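Putative major capsid protein (Cafeteriavirus-dependent mavirus, PDB 6G44) probably forms the outer shell of the virophage capsid, assembling as trimers of a double jelly-roll subunit. Local coordinates at residues V111-N115 against G116-T120; Y132-P136 against L137-L141; I242-A245 against D246-L250; Q376-Y379 against E380-S383. One frame throughout, in Å; residues are numbered along the deposited sequence.

Contact 1: residues V111-N115 against G116-T120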
ATOM      1  N   VAL C 111      10.995 -20.897  26.437  1.00 12.12           N
ATOM      2  CA  VAL C 111      11.712 -22.115  26.139  1.00 12.49           C
ATOM      3  C   VAL C 111      10.773 -23.053  25.401  1.00 12.46           C
ATOM      4  O   VAL C 111       9.684 -23.358  25.880  1.00 13.20           O
ATOM      5  CB  VAL C 111      12.263 -22.811  27.403  1.00 13.30           C
ATOM      6  CG1 VAL C 111      12.999 -24.079  27.019  1.00 14.86           C
ATOM      7  CG2 VAL C 111      13.177 -21.860  28.161  1.00 13.47           C
ATOM      8  N   ILE C 112      11.186 -23.478  24.213  1.00 11.76           N
ATOM      9  CA  ILE C 112      10.447 -24.474  23.454  1.00 12.00           C
ATOM     10  C   ILE C 112      11.251 -25.774  23.440  1.00 11.70           C
ATOM     11  O   ILE C 112      12.452 -25.753  23.210  1.00 12.64           O
ATOM     12  CB  ILE C 112      10.115 -23.972  22.028  1.00 12.49           C
ATOM     13  CG1 ILE C 112       9.198 -22.744  22.133  1.00 12.75           C
ATOM     14  CG2 ILE C 112       9.456 -25.097  21.210  1.00 12.54           C
ATOM     15  CD1 ILE C 112       8.802 -22.113  20.798  1.00 12.85           C
ATOM     16  N   ASN C 113      10.569 -26.876  23.750  1.00 11.92           N
ATOM     17  CA  ASN C 113      11.139 -28.221  23.701  1.00 12.50           C
ATOM     18  C   ASN C 113      10.473 -28.986  22.570  1.00 11.20           C
ATOM     19  O   ASN C 113       9.246 -29.173  22.571  1.00 11.48           O
ATOM     20  CB  ASN C 113      10.910 -28.902  25.052  1.00 13.01           C
ATOM     21  CG  ASN C 113      11.527 -30.288  25.140  1.00 13.10           C
ATOM     22  OD1 ASN C 113      11.555 -31.039  24.177  1.00 13.91           O
ATOM     23  ND2 ASN C 113      11.978 -30.647  26.340  1.00 15.89           N
ATOM     24  N   MET C 114      11.263 -29.382  21.595  1.00 11.90           N
ATOM     25  CA  MET C 114      10.837 -30.322  20.559  1.00 11.76           C
ATOM     26  C   MET C 114      11.675 -31.599  20.681  1.00 11.66           C
ATOM     27  O   MET C 114      12.881 -31.581  20.449  1.00 12.54           O
ATOM     28  CB  MET C 114      10.967 -29.690  19.175  1.00 12.40           C
ATOM     29  CG  MET C 114      10.010 -28.526  18.987  1.00 13.05           C
ATOM     30  SD  MET C 114      10.109 -27.939  17.268  1.00 13.20           S
ATOM     31  CE  MET C 114       8.809 -26.686  17.293  1.00 13.95           C
ATOM     32  N   ASN C 115      10.998 -32.700  20.991  1.00 12.84           N
ATOM     33  CA  ASN C 115      11.664 -34.031  21.095  1.00 12.90           C
ATOM     34  C   ASN C 115      12.943 -34.038  21.940  1.00 13.45           C
ATOM     35  O   ASN C 115      13.947 -34.688  21.597  1.00 13.61           O
ATOM     36  CB  ASN C 115      11.862 -34.632  19.702  1.00 13.44           C
ATOM     37  CG  ASN C 115      10.540 -34.939  19.018  1.00 13.03           C
ATOM     38  OD1 ASN C 115       9.488 -34.960  19.670  1.00 14.15           O
ATOM     39  ND2 ASN C 115      10.569 -35.076  17.691  1.00 13.66           N
ATOM     40  N   GLY C 116      12.904 -33.291  23.032  1.00 14.01           N
ATOM     41  CA  GLY C 116      14.032 -33.192  23.937  1.00 14.38           C
ATOM     42  C   GLY C 116      15.035 -32.079  23.689  1.00 15.20           C
ATOM     43  O   GLY C 116      15.886 -31.847  24.540  1.00 16.91           O
ATOM     44  N   LYS C 117      14.996 -31.432  22.516  1.00 14.44           N
ATOM     45  CA  LYS C 117      15.882 -30.309  22.215  1.00 14.71           C
ATOM     46  C   LYS C 117      15.220 -29.034  22.669  1.00 14.07           C
ATOM     47  O   LYS C 117      14.074 -28.781  22.290  1.00 14.00           O
ATOM     48  CB  LYS C 117      16.156 -30.232  20.717  1.00 14.94           C
ATOM     49  CG  LYS C 117      16.820 -28.935  20.243  1.00 17.35           C
ATOM     50  CD  LYS C 117      18.217 -28.790  20.808  1.00 19.58           C
ATOM     51  CE  LYS C 117      18.890 -27.578  20.184  1.00 22.82           C
ATOM     52  NZ  LYS C 117      20.212 -27.264  20.791  1.00 25.20           N
ATOM     53  N   THR C 118      15.906 -28.252  23.510  1.00 13.73           N
ATOM     54  CA  THR C 118      15.340 -26.991  23.968  1.00 14.02           C
ATOM     55  C   THR C 118      15.932 -25.810  23.201  1.00 13.56           C
ATOM     56  O   THR C 118      17.117 -25.788  22.807  1.00 15.53           O
ATOM     57  CB  THR C 118      15.534 -26.776  25.471  1.00 15.25           C
ATOM     58  OG1 THR C 118      16.932 -26.716  25.754  1.00 17.92           O
ATOM     59  CG2 THR C 118      14.886 -27.904  26.284  1.00 15.49           C
ATOM     60  N   PHE C 119      15.049 -24.845  22.974  1.00 12.57           N
ATOM     61  CA  PHE C 119      15.386 -23.581  22.306  1.00 12.88           C
ATOM     62  C   PHE C 119      14.987 -22.465  23.263  1.00 12.18           C
ATOM     63  O   PHE C 119      13.824 -22.359  23.612  1.00 11.77           O
ATOM     64  CB  PHE C 119      14.582 -23.429  21.014  1.00 13.40           C
ATOM     65  CG  PHE C 119      14.715 -24.568  20.031  1.00 13.69           C
ATOM     66  CD1 PHE C 119      13.870 -25.666  20.093  1.00 14.73           C
ATOM     67  CD2 PHE C 119      15.622 -24.488  18.972  1.00 15.99           C
ATOM     68  CE1 PHE C 119      13.971 -26.695  19.165  1.00 14.36           C
ATOM     69  CE2 PHE C 119      15.724 -25.515  18.031  1.00 16.41           C
ATOM     70  CZ  PHE C 119      14.907 -26.631  18.151  1.00 15.23           C
ATOM     71  N   THR C 120      15.954 -21.674  23.713  1.00 12.45           N
ATOM     72  CA  THR C 120      15.684 -20.559  24.611  1.00 13.31           C
ATOM     73  C   THR C 120      15.790 -19.253  23.835  1.00 12.95           C
ATOM     74  O   THR C 120      16.783 -19.010  23.189  1.00 14.24           O
ATOM     75  CB  THR C 120      16.683 -20.561  25.797  1.00 14.09           C
ATOM     76  OG1 THR C 120      16.521 -21.799  26.521  1.00 15.85           O
ATOM     77  CG2 THR C 120      16.428 -19.417  26.750  1.00 15.36           C
TER
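I112 and F119 face each other as an antiparallel hydrogen-bonded pair, and both of their backbone groups are used. I112 N donates to F119 O at 2.9 Å, and F119 N returns a bond to I112 O at 2.8 Å. At the next hydrogen-bonded pair toward the turn, M114 N gives its hydrogen to K117 O at 3.0 Å, while K117 N reaches M114 O at 3.0 Å from well above the carbonyl plane (54° out of it), a tilt consistent with the tight two-residue reversal. The turn itself carries one side-chain bond. N113 OD1 accepts from G116 N at 2.9 Å, in the carbonyl plane and on a lone pair; CG of N113 lies opposite the backbone N (chi1 -177°), which carries the amide along the hairpin to the N-H of G116. N115 directs its own amide elsewhere, OD1 taking a bond from T227 N and ND2 serving N224 O and G486 O, whereas K117 NZ forms a salt bridge with D490. Side chains alternate between the two faces. With M114 and I112 lies F119, whose ring edge meets M114 CB at CE1, 4.2 Å away, and whose CD1 is 3.4 Å from I112 O. V111, N113, T118 and T120 occupy the other face, where V111 CG2 approaches T120 OG1 at 3.7 Å. Positive phi at both N115 and G116 fits the type I' turn from M114 to K117, the classic closure of a two-residue beta hairpin, here joined to the larger antiparallel sheet through strand 222-235.

Contact 2: residues Y132-P136 against L137-L141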
ATOM      1  N   TYR C 132      10.676  -3.050  13.712  1.00 12.65           N
ATOM      2  CA  TYR C 132      11.249  -1.908  12.977  1.00 12.93           C
ATOM      3  C   TYR C 132      11.821  -2.283  11.635  1.00 14.58           C
ATOM      4  O   TYR C 132      12.125  -1.376  10.864  1.00 15.83           O
ATOM      5  CB  TYR C 132      12.336  -1.201  13.774  1.00 12.93           C
ATOM      6  CG  TYR C 132      11.820  -0.434  14.943  1.00 12.28           C
ATOM      7  CD1 TYR C 132      11.022   0.690  14.770  1.00 11.69           C
ATOM      8  CD2 TYR C 132      12.126  -0.810  16.232  1.00 12.35           C
ATOM      9  CE1 TYR C 132      10.562   1.417  15.851  1.00 11.76           C
ATOM     10  CE2 TYR C 132      11.671  -0.093  17.321  1.00 12.93           C
ATOM     11  CZ  TYR C 132      10.893   1.023  17.136  1.00 13.05           C
ATOM     12  OH  TYR C 132      10.436   1.710  18.240  1.00 15.01           O
ATOM     13  N   ASN C 133      12.054  -3.545  11.329  1.00 15.02           N
ATOM     14  CA  ASN C 133      12.580  -3.816   9.966  1.00 16.35           C
ATOM     15  C   ASN C 133      12.004  -4.986   9.223  1.00 16.78           C
ATOM     16  O   ASN C 133      12.510  -5.335   8.146  1.00 18.34           O
ATOM     17  CB  ASN C 133      14.116  -3.801   9.945  1.00 17.71           C
ATOM     18  CG  ASN C 133      14.699  -5.080  10.433  1.00 17.74           C
ATOM     19  OD1 ASN C 133      14.075  -5.806  11.210  1.00 18.14           O
ATOM     20  ND2 ASN C 133      15.886  -5.396   9.961  1.00 16.76           N
ATOM     21  N   ALA C 134      10.890  -5.509   9.711  1.00 17.15           N
ATOM     22  CA  ALA C 134      10.116  -6.500   9.018  1.00 18.21           C
ATOM     23  C   ALA C 134       9.178  -5.889   8.021  1.00 19.68           C
ATOM     24  O   ALA C 134       8.850  -4.702   8.055  1.00 19.50           O
ATOM     25  CB  ALA C 134       9.320  -7.329  10.025  1.00 17.77           C
ATOM     26  N   ASP C 135       8.713  -6.724   7.114  1.00 22.58           N
ATOM     27  CA  ASP C 135       7.665  -6.336   6.210  1.00 23.83           C
ATOM     28  C   ASP C 135       6.355  -6.033   6.973  1.00 24.42           C
ATOM     29  O   ASP C 135       5.847  -6.904   7.675  1.00 22.02           O
ATOM     30  CB  ASP C 135       7.462  -7.498   5.227  1.00 27.91           C
ATOM     31  CG  ASP C 135       6.382  -7.235   4.215  1.00 29.86           C
ATOM     32  OD1 ASP C 135       5.780  -6.137   4.194  1.00 33.28           O
ATOM     33  OD2 ASP C 135       6.144  -8.160   3.410  1.00 37.91           O
ATOM     34  N   PRO C 136       5.813  -4.803   6.885  1.00 23.88           N
ATOM     35  CA  PRO C 136       4.567  -4.483   7.598  1.00 25.07           C
ATOM     36  C   PRO C 136       3.353  -5.390   7.289  1.00 25.21           C
ATOM     37  O   PRO C 136       2.485  -5.575   8.140  1.00 23.67           O
ATOM     38  CB  PRO C 136       4.293  -3.027   7.207  1.00 26.71           C
ATOM     39  CG  PRO C 136       5.620  -2.486   6.885  1.00 26.67           C
ATOM     40  CD  PRO C 136       6.344  -3.602   6.207  1.00 26.02           C
ATOM     41  N   LEU C 137       3.338  -5.989   6.102  1.00 26.17           N
ATOM     42  CA  LEU C 137       2.329  -7.005   5.775  1.00 26.84           C
ATOM     43  C   LEU C 137       2.448  -8.284   6.629  1.00 22.86           C
ATOM     44  O   LEU C 137       1.432  -8.829   7.101  1.00 22.09           O
ATOM     45  CB  LEU C 137       2.402  -7.362   4.287  1.00 31.23           C
ATOM     46  CG  LEU C 137       2.319  -6.170   3.317  1.00 35.57           C
ATOM     47  CD1 LEU C 137       2.433  -6.670   1.876  1.00 37.31           C
ATOM     48  CD2 LEU C 137       1.043  -5.356   3.530  1.00 37.52           C
ATOM     49  N   GLU C 138       3.664  -8.782   6.816  1.00 19.94           N
ATOM     50  CA  GLU C 138       3.890  -9.899   7.727  1.00 19.12           C
ATOM     51  C   GLU C 138       3.561  -9.490   9.162  1.00 15.45           C
ATOM     52  O   GLU C 138       2.993 -10.277   9.912  1.00 15.37           O
ATOM     53  CB  GLU C 138       5.334 -10.448   7.664  1.00 21.45           C
ATOM     54  CG  GLU C 138       5.599 -11.431   6.530  1.00 25.13           C
ATOM     55  CD  GLU C 138       4.936 -12.793   6.708  1.00 26.41           C
ATOM     56  OE1 GLU C 138       4.689 -13.424   5.662  1.00 34.59           O
ATOM     57  OE2 GLU C 138       4.708 -13.279   7.861  1.00 25.73           O
ATOM     58  N   LEU C 139       3.926  -8.272   9.564  1.00 13.92           N
ATOM     59  CA  LEU C 139       3.650  -7.839  10.928  1.00 12.85           C
ATOM     60  C   LEU C 139       2.155  -7.858  11.234  1.00 12.49           C
ATOM     61  O   LEU C 139       1.753  -8.205  12.354  1.00 11.46           O
ATOM     62  CB  LEU C 139       4.267  -6.451  11.187  1.00 13.00           C
ATOM     63  CG  LEU C 139       5.791  -6.397  11.266  1.00 12.80           C
ATOM     64  CD1 LEU C 139       6.257  -4.957  11.523  1.00 13.52           C
ATOM     65  CD2 LEU C 139       6.406  -7.333  12.285  1.00 13.29           C
ATOM     66  N   ALA C 140       1.307  -7.496  10.270  1.00 12.25           N
ATOM     67  CA  ALA C 140      -0.135  -7.547  10.487  1.00 12.55           C
ATOM     68  C   ALA C 140      -0.663  -8.968  10.589  1.00 13.00           C
ATOM     69  O   ALA C 140      -1.685  -9.185  11.204  1.00 13.28           O
ATOM     70  CB  ALA C 140      -0.893  -6.765   9.393  1.00 13.51           C
ATOM     71  N   LEU C 141       0.024  -9.922   9.974  1.00 12.67           N
ATOM     72  CA  LEU C 141      -0.335 -11.331  10.156  1.00 13.48           C
ATOM     73  C   LEU C 141       0.148 -11.853  11.511  1.00 12.40           C
ATOM     74  O   LEU C 141      -0.393 -12.826  12.042  1.00 13.13           O
ATOM     75  CB  LEU C 141       0.235 -12.195   9.052  1.00 15.03           C
ATOM     76  CG  LEU C 141      -0.271 -11.913   7.641  1.00 17.41           C
ATOM     77  CD1 LEU C 141       0.460 -12.819   6.657  1.00 18.88           C
ATOM     78  CD2 LEU C 141      -1.759 -12.118   7.544  1.00 19.24           C
TER
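With CG of D135 trans to its own nitrogen (chi1 180°) and the carboxylate turned by a chi2 of only 3°, OD1 is carried forward over the first turn of helix 136-142, where it accepts from L137 N at 3.1 Å. The N-H points well at the oxygen, yet it meets OD1 from above the carboxylate plane, 65° out of it. This is an N-cap: D135 stands just before the helix and satisfies an amide that has no carbonyl of a preceding turn to bind. The same oxygen also rests against the side chain of L137, OD1 to CG being 3.6 Å, as the two side chains pass at a slant. Behind the cap the ordinary helical pattern starts, with L139 N bonded to D135 O at 3.0 Å and A140 N to P136 O at 3.1 Å. P136, the first helical residue, has no N-H to offer, so its place costs no donor. On the inner side A134 CB packs against the isobutyl group of L139, 3.7 Å from CD2, and L139 continues onto F101. E138 turns its carboxylate away from the cap through a bend at chi2, and OE2 accepts from I216 N. A134 O and N133 ND2 tie the preceding loop to N388 and N385, respectively. The chemistry is therefore that of a negative group at a helix N-terminus: the carboxylate of D135 probably gains from the partial positive charge of the helix dipole, which would favour its ionised form, while the A134-L139 pair adds an apolar contact beside it.

Contact 3: residues I242-A245 against D246-L250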
ATOM      1  N   ILE C 242      -1.230  -2.593  27.840  1.00 11.38           N
ATOM      2  CA  ILE C 242      -2.245  -1.575  27.793  1.00 11.73           C
ATOM      3  C   ILE C 242      -1.682  -0.217  27.392  1.00 11.47           C
ATOM      4  O   ILE C 242      -0.696   0.253  27.927  1.00 11.72           O
ATOM      5  CB  ILE C 242      -2.953  -1.476  29.181  1.00 12.64           C
ATOM      6  CG1 ILE C 242      -3.526  -2.853  29.579  1.00 13.01           C
ATOM      7  CG2 ILE C 242      -4.020  -0.383  29.198  1.00 13.01           C
ATOM      8  CD1 ILE C 242      -4.684  -3.343  28.721  1.00 14.01           C
ATOM      9  N   GLY C 243      -2.331   0.381  26.404  1.00 10.77           N
ATOM     10  CA  GLY C 243      -2.060   1.750  26.007  1.00 11.52           C
ATOM     11  C   GLY C 243      -3.155   2.734  26.323  1.00 10.75           C
ATOM     12  O   GLY C 243      -4.340   2.453  26.104  1.00 11.03           O
ATOM     13  N   ILE C 244      -2.751   3.899  26.858  1.00 11.58           N
ATOM     14  CA  ILE C 244      -3.666   4.985  27.223  1.00 11.71           C
ATOM     15  C   ILE C 244      -3.082   6.265  26.657  1.00 11.27           C
ATOM     16  O   ILE C 244      -1.933   6.588  26.925  1.00 11.74           O
ATOM     17  CB  ILE C 244      -3.870   5.107  28.764  1.00 12.49           C
ATOM     18  CG1 ILE C 244      -4.366   3.771  29.343  1.00 12.86           C
ATOM     19  CG2 ILE C 244      -4.860   6.217  29.041  1.00 12.68           C
ATOM     20  CD1 ILE C 244      -4.394   3.708  30.857  1.00 13.21           C
ATOM     21  N   ALA C 245      -3.875   6.964  25.842  1.00 11.31           N
ATOM     22  CA  ALA C 245      -3.468   8.245  25.273  1.00 12.01           C
ATOM     23  C   ALA C 245      -3.024   9.228  26.360  1.00 12.69           C
ATOM     24  O   ALA C 245      -3.567   9.252  27.475  1.00 13.11           O
ATOM     25  CB  ALA C 245      -4.580   8.853  24.458  1.00 12.05           C
ATOM     26  N   ASP C 246      -2.019  10.018  26.019  1.00 12.39           N
ATOM     27  CA  ASP C 246      -1.411  10.972  26.941  1.00 14.10           C
ATOM     28  C   ASP C 246      -2.276  12.167  27.256  1.00 14.87           C
ATOM     29  O   ASP C 246      -1.890  12.928  28.145  1.00 17.85           O
ATOM     30  CB  ASP C 246      -0.031  11.358  26.403  1.00 14.49           C
ATOM     31  CG  ASP C 246       0.879  10.154  26.324  1.00 15.36           C
ATOM     32  OD1 ASP C 246       1.354   9.708  27.414  1.00 17.63           O
ATOM     33  OD2 ASP C 246       1.044   9.562  25.224  1.00 13.54           O
ATOM     34  N   ASP C 247      -3.413  12.343  26.575  1.00 14.21           N
ATOM     35  CA  ASP C 247      -4.355  13.410  26.895  1.00 14.48           C
ATOM     36  C   ASP C 247      -5.605  12.956  27.643  1.00 14.84           C
ATOM     37  O   ASP C 247      -6.511  13.776  27.844  1.00 17.23           O
ATOM     38  CB  ASP C 247      -4.677  14.298  25.685  1.00 14.77           C
ATOM     39  CG  ASP C 247      -5.413  13.599  24.540  1.00 16.07           C
ATOM     40  OD1 ASP C 247      -5.465  12.343  24.482  1.00 15.02           O
ATOM     41  OD2 ASP C 247      -5.927  14.366  23.664  1.00 16.88           O
ATOM     42  N   VAL C 248      -5.634  11.716  28.130  1.00 14.03           N
ATOM     43  CA  VAL C 248      -6.666  11.317  29.098  1.00 14.21           C
ATOM     44  C   VAL C 248      -6.350  12.038  30.406  1.00 14.64           C
ATOM     45  O   VAL C 248      -5.220  12.037  30.862  1.00 16.14           O
ATOM     46  CB  VAL C 248      -6.698   9.793  29.341  1.00 13.57           C
ATOM     47  CG1 VAL C 248      -7.747   9.406  30.395  1.00 13.71           C
ATOM     48  CG2 VAL C 248      -7.003   9.057  28.032  1.00 13.78           C
ATOM     49  N   LYS C 249      -7.371  12.640  30.997  1.00 16.67           N
ATOM     50  CA  LYS C 249      -7.182  13.405  32.230  1.00 17.85           C
ATOM     51  C   LYS C 249      -7.312  12.499  33.462  1.00 17.68           C
ATOM     52  O   LYS C 249      -8.097  11.529  33.478  1.00 17.10           O
ATOM     53  CB  LYS C 249      -8.189  14.533  32.298  1.00 20.55           C
ATOM     54  CG  LYS C 249      -8.049  15.565  31.186  1.00 23.48           C
ATOM     55  CD  LYS C 249      -9.089  16.672  31.301  1.00 27.93           C
ATOM     56  CE  LYS C 249      -8.819  17.783  30.294  1.00 31.31           C
ATOM     57  NZ  LYS C 249      -9.969  18.723  30.162  1.00 35.54           N
ATOM     58  N   LEU C 250      -6.540  12.852  34.491  1.00 18.21           N
ATOM     59  CA  LEU C 250      -6.436  12.096  35.726  1.00 19.49           C
ATOM     60  C   LEU C 250      -7.273  12.736  36.838  1.00 21.13           C
ATOM     61  O   LEU C 250      -7.432  13.958  36.888  1.00 21.42           O
ATOM     62  CB  LEU C 250      -4.978  12.054  36.192  1.00 20.34           C
ATOM     63  CG  LEU C 250      -3.978  11.200  35.387  1.00 21.58           C
ATOM     64  CD1 LEU C 250      -2.552  11.737  35.493  1.00 23.15           C
ATOM     65  CD2 LEU C 250      -4.012   9.762  35.865  1.00 21.59           C
TER
HETATM   66  O   HOH W   1      -0.042   6.945  24.960  1.00 12.06           O
HETATM   67  O   HOH W   2      -0.097   7.457  28.897  1.00 19.86           O
HETATM   68  O   HOH W   3      -3.089  10.527  29.963  1.00 21.29           O
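I244 lays its CG2 branch against CG2 of V248, 3.7 Å apart, the two side chains crossing at roughly a right angle. V248 has CG2 beside its backbone N (CG1 is the branch trans to that atom, chi1 178°), so the methyl is turned back toward strand 242-244 and also lies 4.3 Å from A245 CB. The chain reverses here in a type I turn from A245 to V248. V248 N donates to A245 O at 3.3 Å, a nearly straight N-H but arriving 59° out of the carbonyl plane. One water donates to both A245 O and V248 O, spanning the two ends of the turn. Two others link I244 O to the D246 carboxylate, one to each oxygen, the first at 2.8 Å from OD2. D246 has further partners in K346, a salt bridge, and I154 N, while D247 OD1 accepts from Q95 NE2 and A156 N. Evidence for the setting is the pairing of strand 242-244 with strand 96-98: G243 bonds to G97 and A245 to Q95 through the backbone. The strand directly follows helix 238-241, and its side chains I242 and I244 pack on strand 74-84, with V248 touching Q95 and F257.

Contact 4: residues Q376-Y379 against E380-S383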
ATOM      1  N   GLN C 376      20.661  11.885   8.842  1.00 13.28           N
ATOM      2  CA  GLN C 376      19.932  11.493   7.631  1.00 13.74           C
ATOM      3  C   GLN C 376      20.607  10.294   6.954  1.00 13.22           C
ATOM      4  O   GLN C 376      19.930   9.368   6.525  1.00 12.85           O
ATOM      5  CB  GLN C 376      19.822  12.650   6.651  1.00 15.92           C
ATOM      6  CG  GLN C 376      18.921  12.332   5.463  1.00 17.60           C
ATOM      7  CD  GLN C 376      17.441  12.161   5.846  1.00 18.58           C
ATOM      8  OE1 GLN C 376      16.759  11.231   5.387  1.00 25.33           O
ATOM      9  NE2 GLN C 376      16.953  13.036   6.677  1.00 21.62           N
ATOM     10  N   GLN C 377      21.938  10.282   6.912  1.00 12.35           N
ATOM     11  CA  GLN C 377      22.643   9.146   6.332  1.00 11.79           C
ATOM     12  C   GLN C 377      22.495   7.920   7.198  1.00 11.65           C
ATOM     13  O   GLN C 377      22.430   6.810   6.680  1.00 11.45           O
ATOM     14  CB  GLN C 377      24.110   9.491   6.127  1.00 11.71           C
ATOM     15  CG  GLN C 377      24.334  10.551   5.062  1.00 12.24           C
ATOM     16  CD  GLN C 377      25.738  11.144   5.114  1.00 12.13           C
ATOM     17  OE1 GLN C 377      26.151  11.666   6.144  1.00 13.62           O
ATOM     18  NE2 GLN C 377      26.485  11.040   4.001  1.00 13.76           N
ATOM     19  N   LEU C 378      22.496   8.083   8.517  1.00 11.30           N
ATOM     20  CA  LEU C 378      22.249   6.937   9.423  1.00 10.74           C
ATOM     21  C   LEU C 378      20.851   6.339   9.188  1.00 10.57           C
ATOM     22  O   LEU C 378      20.664   5.117   9.225  1.00 10.56           O
ATOM     23  CB  LEU C 378      22.441   7.344  10.873  1.00 10.99           C
ATOM     24  CG  LEU C 378      23.899   7.685  11.251  1.00 11.65           C
ATOM     25  CD1 LEU C 378      23.895   8.227  12.668  1.00 12.37           C
ATOM     26  CD2 LEU C 378      24.845   6.523  11.091  1.00 11.47           C
ATOM     27  N   TYR C 379      19.877   7.205   8.949  1.00 10.31           N
ATOM     28  CA  TYR C 379      18.529   6.755   8.583  1.00 10.50           C
ATOM     29  C   TYR C 379      18.550   5.979   7.277  1.00 11.01           C
ATOM     30  O   TYR C 379      17.906   4.923   7.158  1.00 10.50           O
ATOM     31  CB  TYR C 379      17.602   7.966   8.485  1.00 10.32           C
ATOM     32  CG  TYR C 379      16.203   7.666   7.987  1.00 10.50           C
ATOM     33  CD1 TYR C 379      15.312   6.963   8.781  1.00 10.61           C
ATOM     34  CD2 TYR C 379      15.761   8.107   6.746  1.00 11.37           C
ATOM     35  CE1 TYR C 379      14.026   6.722   8.348  1.00 10.90           C
ATOM     36  CE2 TYR C 379      14.471   7.867   6.317  1.00 11.69           C
ATOM     37  CZ  TYR C 379      13.621   7.146   7.113  1.00 11.62           C
ATOM     38  OH  TYR C 379      12.308   6.903   6.705  1.00 13.24           O
ATOM     39  N   GLU C 380      19.280   6.480   6.286  1.00 10.89           N
ATOM     40  CA  GLU C 380      19.398   5.784   5.009  1.00 11.03           C
ATOM     41  C   GLU C 380      20.062   4.406   5.162  1.00 10.79           C
ATOM     42  O   GLU C 380      19.606   3.419   4.583  1.00 10.98           O
ATOM     43  CB  GLU C 380      20.126   6.678   4.001  1.00 12.42           C
ATOM     44  CG  GLU C 380      19.281   7.894   3.586  1.00 14.16           C
ATOM     45  CD  GLU C 380      20.039   8.960   2.796  1.00 16.00           C
ATOM     46  OE1 GLU C 380      21.229   8.808   2.565  1.00 17.87           O
ATOM     47  OE2 GLU C 380      19.406   9.992   2.451  1.00 20.51           O
ATOM     48  N   LEU C 381      21.115   4.367   5.967  1.00 10.32           N
ATOM     49  CA  LEU C 381      21.790   3.094   6.277  1.00 10.18           C
ATOM     50  C   LEU C 381      20.786   2.108   6.896  1.00 10.45           C
ATOM     51  O   LEU C 381      20.653   0.946   6.479  1.00 10.20           O
ATOM     52  CB  LEU C 381      22.952   3.345   7.239  1.00 10.79           C
ATOM     53  CG  LEU C 381      23.587   2.154   7.947  1.00 11.18           C
ATOM     54  CD1 LEU C 381      24.158   1.143   6.950  1.00 11.33           C
ATOM     55  CD2 LEU C 381      24.663   2.607   8.939  1.00 11.37           C
ATOM     56  N   SER C 382      20.085   2.563   7.926  1.00  9.34           N
ATOM     57  CA  SER C 382      19.150   1.657   8.595  1.00  9.41           C
ATOM     58  C   SER C 382      18.046   1.194   7.640  1.00  9.79           C
ATOM     59  O   SER C 382      17.691   0.004   7.614  1.00  9.58           O
ATOM     60  CB  SER C 382      18.558   2.292   9.866  1.00  9.40           C
ATOM     61  OG  SER C 382      18.033   1.268  10.702  1.00  9.22           O
ATOM     62  N   SER C 383      17.531   2.131   6.839  1.00 10.01           N
ATOM     63  CA  SER C 383      16.477   1.837   5.856  1.00 10.17           C
ATOM     64  C   SER C 383      16.942   0.868   4.775  1.00 10.71           C
ATOM     65  O   SER C 383      16.140   0.034   4.309  1.00 11.07           O
ATOM     66  CB  SER C 383      15.967   3.126   5.233  1.00 10.43           C
ATOM     67  OG  SER C 383      15.367   3.963   6.212  1.00 11.53           O
TER
HETATM   68  O   HOH W   4      16.820  10.034   3.054  1.00 35.24           O
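Y379 O takes two hydrogen bonds from S383, one from the backbone N at 2.8 Å and one from OG at 2.9 Å, reaching it from opposite faces of the carbonyl plane. The N-H runs close to straight, whereas the hydroxyl sits 39° above the plane and away from a lone pair. OG of S383 gets there by lying beside its own backbone N (chi1 -63°), folded back along the helix. The same hydroxyl hovers over one face of the Y379 ring, 3.7 Å above the plane and over its centre, so a single oxygen spans carbonyl and aromatic ring. Three further helical bonds join the segments: E380 N to Q376 O, L381 N to Q377 O and S382 N to L378 O. Q376 and E380 are bridged by a water that donates to Q376 OE1 at 2.6 Å and to E380 OE2 at 2.7 Å, their amide and carboxylate planes being 62° apart. E380 OE2 also has a long, weak ion pair with R74 of a neighbouring subunit and lies close to the like-charged D203 of that subunit. On the side toward strand 425-428, L378 and L381 meet loosely, CD2 to CD2 at 4.5 Å. Those leucines rest on I426, and S382 OG bonds to V425 O and F427 N. Y379 instead faces helix 391-394, meeting F391 and F394 edge-to-face, with its OH bonded to K389 O. E380 and L381 pack on Y39 of the neighbouring subunit, and helix 375-384 thus lies between strand 425-428, helix 391-394 and the trimer interface.

How the contacts relate
The four contacts follow one another along the chain without overlap, and none touches another. Contact 1, the hairpin of strands 110-114 and 117-121, and contact 2, at the start of helix 136-142, have centres 26 Å apart with helix 123-130 between them in sequence. Contact 3 lies at the end of a short strand paired with strand 96-98; the centres of contacts 1 and 3 are 40 Å apart. Contact 4, in helix 375-384, lies on the other side of the chain's centre from contact 1, but its nearest atoms are about 6 Å from contact 2. The loop of contact 2 and helix 375-384 both pack on strand 425-428, consistent with contact 2 lying near the junction of the two jelly rolls.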